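Local coordinates for protein putative succinylglutamate desuccinylase / aspartoacylase (Shewanella amazonensis, PDB 3FMC) that is probably a zinc-dependent hydrolase of the succinylglutamate desuccinylase/aspartoacylase family, perhaps acting on ester bonds, at residues Lys306-Leu320 against Leu332-His346. Numbering follows the deposited sequence. Where two conformers were deposited one is given.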
loop_
_atom_site.group_PDB
_atom_site.type_symbol
_atom_site.label_atom_id
_atom_site.label_comp_id
_atom_site.label_asym_id
_atom_site.label_seq_id
_atom_site.Cartn_x
_atom_site.Cartn_y
_atom_site.Cartn_z
ATOM N N LYS C 306 -9.763 16.160 23.314
ATOM C CA LYS C 306 -9.507 14.804 23.821
ATOM C C LYS C 306 -10.757 13.946 23.621
ATOM O O LYS C 306 -11.875 14.368 23.866
ATOM C CB LYS C 306 -9.096 14.824 25.297
ATOM C CG LYS C 306 -7.832 15.678 25.509
ATOM C CD LYS C 306 -6.580 15.010 24.952
ATOM C CE LYS C 306 -5.377 15.893 25.046
ATOM N NZ LYS C 306 -4.136 15.099 24.837
ATOM N N VAL C 307 -10.565 12.729 23.144
ATOM C CA VAL C 307 -11.704 11.871 22.866
ATOM C C VAL C 307 -12.526 11.549 24.131
ATOM O O VAL C 307 -11.971 11.332 25.190
ATOM C CB VAL C 307 -11.305 10.602 22.139
ATOM C CG1 VAL C 307 -10.688 10.961 20.746
ATOM C CG2 VAL C 307 -10.381 9.743 22.990
ATOM N N GLY C 308 -13.839 11.618 24.007
ATOM C CA GLY C 308 -14.747 11.358 25.120
ATOM C C GLY C 308 -14.954 12.492 26.089
ATOM O O GLY C 308 -15.616 12.289 27.112
ATOM N N VAL C 309 -14.346 13.653 25.810
ATOM C CA VAL C 309 -14.433 14.845 26.682
ATOM C C VAL C 309 -15.279 15.910 25.956
ATOM O O VAL C 309 -14.900 16.380 24.879
ATOM C CB VAL C 309 -13.052 15.397 27.034
ATOM C CG1 VAL C 309 -13.171 16.653 27.925
ATOM C CG2 VAL C 309 -12.216 14.347 27.682
ATOM N N PRO C 310 -16.447 16.263 26.512
ATOM C CA PRO C 310 -17.276 17.266 25.862
ATOM C C PRO C 310 -16.567 18.582 25.676
ATOM O O PRO C 310 -15.712 18.952 26.495
ATOM C CB PRO C 310 -18.414 17.443 26.843
ATOM C CG PRO C 310 -18.519 16.092 27.510
ATOM C CD PRO C 310 -17.098 15.729 27.727
HETATM N N MSE C 311 -16.899 19.276 24.603
HETATM C CA MSE C 311 -16.314 20.579 24.348
HETATM C C MSE C 311 -17.336 21.469 23.725
HETATM O O MSE C 311 -18.485 21.059 23.395
HETATM C CB MSE C 311 -15.001 20.498 23.517
HETATM C CG MSE C 311 -14.992 19.587 22.442
HETATM SE SE MSE C 311 -13.262 19.440 21.442
HETATM C CE MSE C 311 -13.111 21.273 20.864
ATOM N N LYS C 312 -16.960 22.734 23.649
ATOM C CA LYS C 312 -17.863 23.729 23.129
ATOM C C LYS C 312 -17.357 24.209 21.799
ATOM O O LYS C 312 -16.195 24.020 21.456
ATOM C CB LYS C 312 -18.001 24.904 24.107
ATOM C CG LYS C 312 -18.521 24.480 25.461
ATOM C CD LYS C 312 -19.011 25.657 26.295
ATOM C CE LYS C 312 -17.932 26.761 26.452
ATOM N NZ LYS C 312 -18.339 27.854 27.408
ATOM N N ALA C 313 -18.165 24.916 21.025
ATOM C CA ALA C 313 -17.699 25.455 19.723
ATOM C C ALA C 313 -16.487 26.398 19.811
ATOM O O ALA C 313 -15.723 26.545 18.862
ATOM C CB ALA C 313 -18.831 26.180 19.036
ATOM N N THR C 314 -16.325 27.034 20.963
ATOM C CA THR C 314 -15.291 28.031 21.162
ATOM C C THR C 314 -13.985 27.401 21.573
ATOM O O THR C 314 -12.960 28.086 21.702
ATOM C CB THR C 314 -15.741 28.996 22.256
ATOM O OG1 THR C 314 -16.122 28.234 23.406
ATOM C CG2 THR C 314 -16.935 29.780 21.784
ATOM N N ASP C 315 -14.015 26.086 21.768
ATOM C CA ASP C 315 -12.820 25.369 22.159
ATOM C C ASP C 315 -12.004 24.946 20.929
ATOM O O ASP C 315 -12.558 24.574 19.895
ATOM C CB ASP C 315 -13.158 24.099 22.971
ATOM C CG ASP C 315 -13.800 24.395 24.324
ATOM O OD1 ASP C 315 -13.561 25.498 24.869
ATOM O OD2 ASP C 315 -14.509 23.493 24.849
ATOM N N PRO C 316 -10.681 25.025 21.047
ATOM C CA PRO C 316 -9.689 24.530 20.095
ATOM C C PRO C 316 -9.744 23.016 19.914
ATOM O O PRO C 316 -9.650 22.259 20.877
ATOM C CB PRO C 316 -8.362 24.919 20.739
ATOM C CG PRO C 316 -8.684 25.999 21.618
ATOM C CD PRO C 316 -10.011 25.636 22.201
ATOM N N LEU C 317 -9.868 22.598 18.667
ATOM C CA LEU C 317 -9.904 21.207 18.315
ATOM C C LEU C 317 -8.480 20.711 17.997
ATOM O O LEU C 317 -8.067 19.660 18.495
ATOM C CB LEU C 317 -10.844 21.028 17.142
ATOM C CG LEU C 317 -11.297 19.649 16.803
ATOM C CD1 LEU C 317 -12.089 19.063 17.978
ATOM C CD2 LEU C 317 -12.128 19.718 15.494
ATOM N N VAL C 318 -7.748 21.454 17.154
ATOM C CA VAL C 318 -6.369 21.136 16.816
ATOM C C VAL C 318 -5.574 22.411 16.521
ATOM O O VAL C 318 -6.139 23.461 16.188
ATOM C CB VAL C 318 -6.194 20.217 15.518
ATOM C CG1 VAL C 318 -7.156 19.000 15.487
ATOM C CG2 VAL C 318 -6.310 21.018 14.201
ATOM N N ASN C 319 -4.267 22.288 16.659
ATOM C CA ASN C 319 -3.347 23.268 16.116
ATOM C C ASN C 319 -2.929 22.697 14.762
ATOM O O ASN C 319 -2.637 21.511 14.652
ATOM C CB ASN C 319 -2.154 23.472 16.978
ATOM C CG ASN C 319 -2.481 24.296 18.199
ATOM O OD1 ASN C 319 -3.276 25.226 18.117
ATOM N ND2 ASN C 319 -1.926 23.925 19.330
ATOM N N LEU C 320 -2.933 23.557 13.760
ATOM C CA LEU C 320 -2.548 23.222 12.390
ATOM C C LEU C 320 -1.236 23.991 12.104
ATOM O O LEU C 320 -1.216 25.216 12.024
ATOM C CB LEU C 320 -3.665 23.569 11.416
ATOM C CG LEU C 320 -3.455 23.118 9.966
ATOM C CD1 LEU C 320 -3.496 21.589 9.884
ATOM C CD2 LEU C 320 -4.457 23.777 9.015
ATOM N N LEU C 332 0.810 28.781 11.921
ATOM C CA LEU C 332 0.204 27.981 13.007
ATOM C C LEU C 332 -1.145 28.574 13.280
ATOM O O LEU C 332 -1.222 29.726 13.679
ATOM C CB LEU C 332 1.060 28.022 14.274
ATOM C CG LEU C 332 0.579 27.252 15.516
ATOM C CD1 LEU C 332 0.592 25.759 15.272
ATOM C CD2 LEU C 332 1.459 27.554 16.719
ATOM N N THR C 333 -2.200 27.800 13.039
ATOM C CA THR C 333 -3.579 28.254 13.258
ATOM C C THR C 333 -4.345 27.256 14.122
ATOM O O THR C 333 -3.923 26.111 14.288
ATOM C CB THR C 333 -4.279 28.523 11.910
ATOM O OG1 THR C 333 -4.284 27.350 11.105
ATOM C CG2 THR C 333 -3.486 29.604 11.119
ATOM N N VAL C 334 -5.467 27.693 14.667
ATOM C CA VAL C 334 -6.305 26.833 15.523
ATOM C C VAL C 334 -7.569 26.549 14.756
ATOM O O VAL C 334 -8.178 27.456 14.211
ATOM C CB VAL C 334 -6.680 27.517 16.849
ATOM C CG1 VAL C 334 -7.550 26.626 17.680
ATOM C CG2 VAL C 334 -5.429 27.865 17.600
ATOM N N LEU C 335 -7.923 25.270 14.636
ATOM C CA LEU C 335 -9.181 24.893 14.027
ATOM C C LEU C 335 -10.117 24.591 15.202
ATOM O O LEU C 335 -9.708 23.989 16.207
ATOM C CB LEU C 335 -9.046 23.664 13.146
ATOM C CG LEU C 335 -7.949 23.677 12.085
ATOM C CD1 LEU C 335 -8.071 22.437 11.239
ATOM C CD2 LEU C 335 -8.032 24.938 11.234
ATOM N N ARG C 336 -11.377 24.984 15.039
ATOM C CA ARG C 336 -12.394 24.827 16.065
ATOM C C ARG C 336 -13.621 24.102 15.572
ATOM O O ARG C 336 -13.928 24.116 14.395
ATOM C CB ARG C 336 -12.832 26.197 16.575
ATOM C CG ARG C 336 -11.708 27.004 17.164
ATOM C CD ARG C 336 -12.083 28.475 17.360
ATOM N NE ARG C 336 -10.870 29.247 17.644
ATOM C CZ ARG C 336 -10.240 29.227 18.809
ATOM N NH1 ARG C 336 -10.686 28.486 19.803
ATOM N NH2 ARG C 336 -9.137 29.934 18.980
ATOM N N LEU C 337 -14.286 23.370 16.465
ATOM C CA LEU C 337 -15.518 22.680 16.062
ATOM C C LEU C 337 -16.615 23.712 15.864
ATOM O O LEU C 337 -16.678 24.712 16.580
ATOM C CB LEU C 337 -16.031 21.635 17.050
ATOM C CG LEU C 337 -15.474 20.210 17.067
ATOM C CD1 LEU C 337 -16.589 19.365 17.653
ATOM C CD2 LEU C 337 -15.102 19.656 15.717
ATOM N N PRO C 338 -17.463 23.472 14.875
ATOM C CA PRO C 338 -18.573 24.347 14.529
ATOM C C PRO C 338 -19.711 24.339 15.522
ATOM O O PRO C 338 -20.489 25.279 15.574
ATOM C CB PRO C 338 -19.080 23.758 13.214
ATOM C CG PRO C 338 -17.970 22.929 12.724
ATOM C CD PRO C 338 -17.360 22.369 13.919
ATOM N N GLU C 339 -19.809 23.275 16.311
ATOM C CA GLU C 339 -20.901 23.134 17.247
ATOM C C GLU C 339 -20.410 22.418 18.489
ATOM O O GLU C 339 -19.434 21.669 18.430
ATOM C CB GLU C 339 -22.020 22.332 16.567
ATOM C CG GLU C 339 -23.300 22.215 17.360
ATOM C CD GLU C 339 -24.385 21.460 16.630
ATOM O OE1 GLU C 339 -24.158 21.020 15.483
ATOM O OE2 GLU C 339 -25.474 21.316 17.207
ATOM N N ASP C 340 -21.085 22.655 19.613
ATOM C CA ASP C 340 -20.781 21.962 20.861
ATOM C C ASP C 340 -21.044 20.469 20.604
ATOM O O ASP C 340 -21.983 20.096 19.900
ATOM C CB ASP C 340 -21.719 22.366 21.979
ATOM C CG ASP C 340 -21.576 23.840 22.406
ATOM O OD1 ASP C 340 -20.701 24.582 21.897
ATOM O OD2 ASP C 340 -22.399 24.206 23.256
ATOM N N GLY C 341 -20.214 19.627 21.176
ATOM C CA GLY C 341 -20.372 18.204 21.019
ATOM C C GLY C 341 -19.297 17.478 21.767
ATOM O O GLY C 341 -18.513 18.089 22.529
ATOM N N VAL C 342 -19.273 16.159 21.560
ATOM C CA VAL C 342 -18.291 15.275 22.181
ATOM C C VAL C 342 -17.453 14.574 21.098
ATOM O O VAL C 342 -17.984 13.729 20.402
ATOM C CB VAL C 342 -18.957 14.153 23.026
ATOM C CG1 VAL C 342 -17.875 13.308 23.694
ATOM C CG2 VAL C 342 -19.829 14.752 24.143
ATOM N N PRO C 343 -16.188 14.956 20.957
ATOM C CA PRO C 343 -15.299 14.257 20.017
ATOM C C PRO C 343 -15.147 12.813 20.475
ATOM O O PRO C 343 -14.833 12.569 21.656
ATOM C CB PRO C 343 -13.986 15.051 20.116
ATOM C CG PRO C 343 -14.050 15.741 21.376
ATOM C CD PRO C 343 -15.489 16.058 21.641
ATOM N N ILE C 344 -15.462 11.870 19.578
ATOM C CA ILE C 344 -15.376 10.426 19.882
ATOM C C ILE C 344 -14.047 9.842 19.434
ATOM O O ILE C 344 -13.416 9.013 20.112
ATOM C CB ILE C 344 -16.574 9.657 19.219
ATOM C CG1 ILE C 344 -17.919 10.142 19.790
ATOM C CG2 ILE C 344 -16.423 8.151 19.351
ATOM C CD1 ILE C 344 -18.008 10.082 21.343
ATOM N N LEU C 345 -13.597 10.297 18.271
ATOM C CA LEU C 345 -12.386 9.726 17.687
ATOM C C LEU C 345 -11.756 10.765 16.769
ATOM O O LEU C 345 -12.437 11.687 16.288
ATOM C CB LEU C 345 -12.744 8.429 16.914
ATOM C CG LEU C 345 -13.764 8.511 15.766
ATOM C CD1 LEU C 345 -13.059 8.944 14.438
ATOM C CD2 LEU C 345 -14.559 7.247 15.479
ATOM N N HIS C 346 -10.468 10.585 16.530
ATOM C CA HIS C 346 -9.731 11.413 15.605
ATOM C C HIS C 346 -8.752 10.569 14.783
ATOM O O HIS C 346 -8.390 9.432 15.126
ATOM C CB HIS C 346 -9.054 12.626 16.304
ATOM C CG HIS C 346 -7.861 12.306 17.164
ATOM N ND1 HIS C 346 -6.673 11.797 16.661
ATOM C CD2 HIS C 346 -7.644 12.519 18.487
ATOM C CE1 HIS C 346 -5.798 11.683 17.643
ATOM N NE2 HIS C 346 -6.346 12.143 18.757
HETATM O O HOH W 1 -1.983 26.777 9.751
#
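Val334 lays CG1 alongside the Pro316 ring, 3.6 Å from Pro316 CB, and the same methyl sits over the centre of the Arg336 guanidinium, covering one of its faces. On the other face of the hairpin Val318 CG2 meets Leu335 CD1 at 3.7 Å. Leu317 and Val318 both face Leu335 in a classic beta bulge: Leu335 O accepts from Leu317 N at 2.8 Å and, weakly, from Val318 N. With CG anti to the backbone N (chi1 -166°), the Leu317 side chain reaches across to the buried Leu337, though their exact fit is doubtful, and Phe293 touches both leucines. Cut back to an alanine, Leu317 would probably leave Phe293 and Tyr359 without one of their apolar neighbours. Strands 316-320 and 332-336 run antiparallel as a hairpin, with Leu320 and Thr333 exchanging both backbone bonds; a water accepts from Thr333 OG1 and donates to Leu320 O.

Toward Lys312 regular pairing stops, and Asp340 takes over. Its OD1 receives Ala313 N at 2.7 Å on the anti side, tilted 19° out of the carboxylate plane, while Asp315 OD2 takes Lys312 N from above its own plane, inside the type I turn from Lys312 to Asp315. Met311 and Gly341 pair in a single antiparallel bridge, and the selenomethionine, its CG set between the backbone N and the carbonyl carbon (chi1 42°), brings SE within 3.8 Å of Pro343 CG. Past Pro310, Gly308 N points almost straight at Pro343 O (2.7 Å). The 306-315 loop is thus bonded to strand 341-346 while strands 316-320 and 332-336 pair as the hairpin, and two carboxylates satisfy successive backbone N-H groups in the turn.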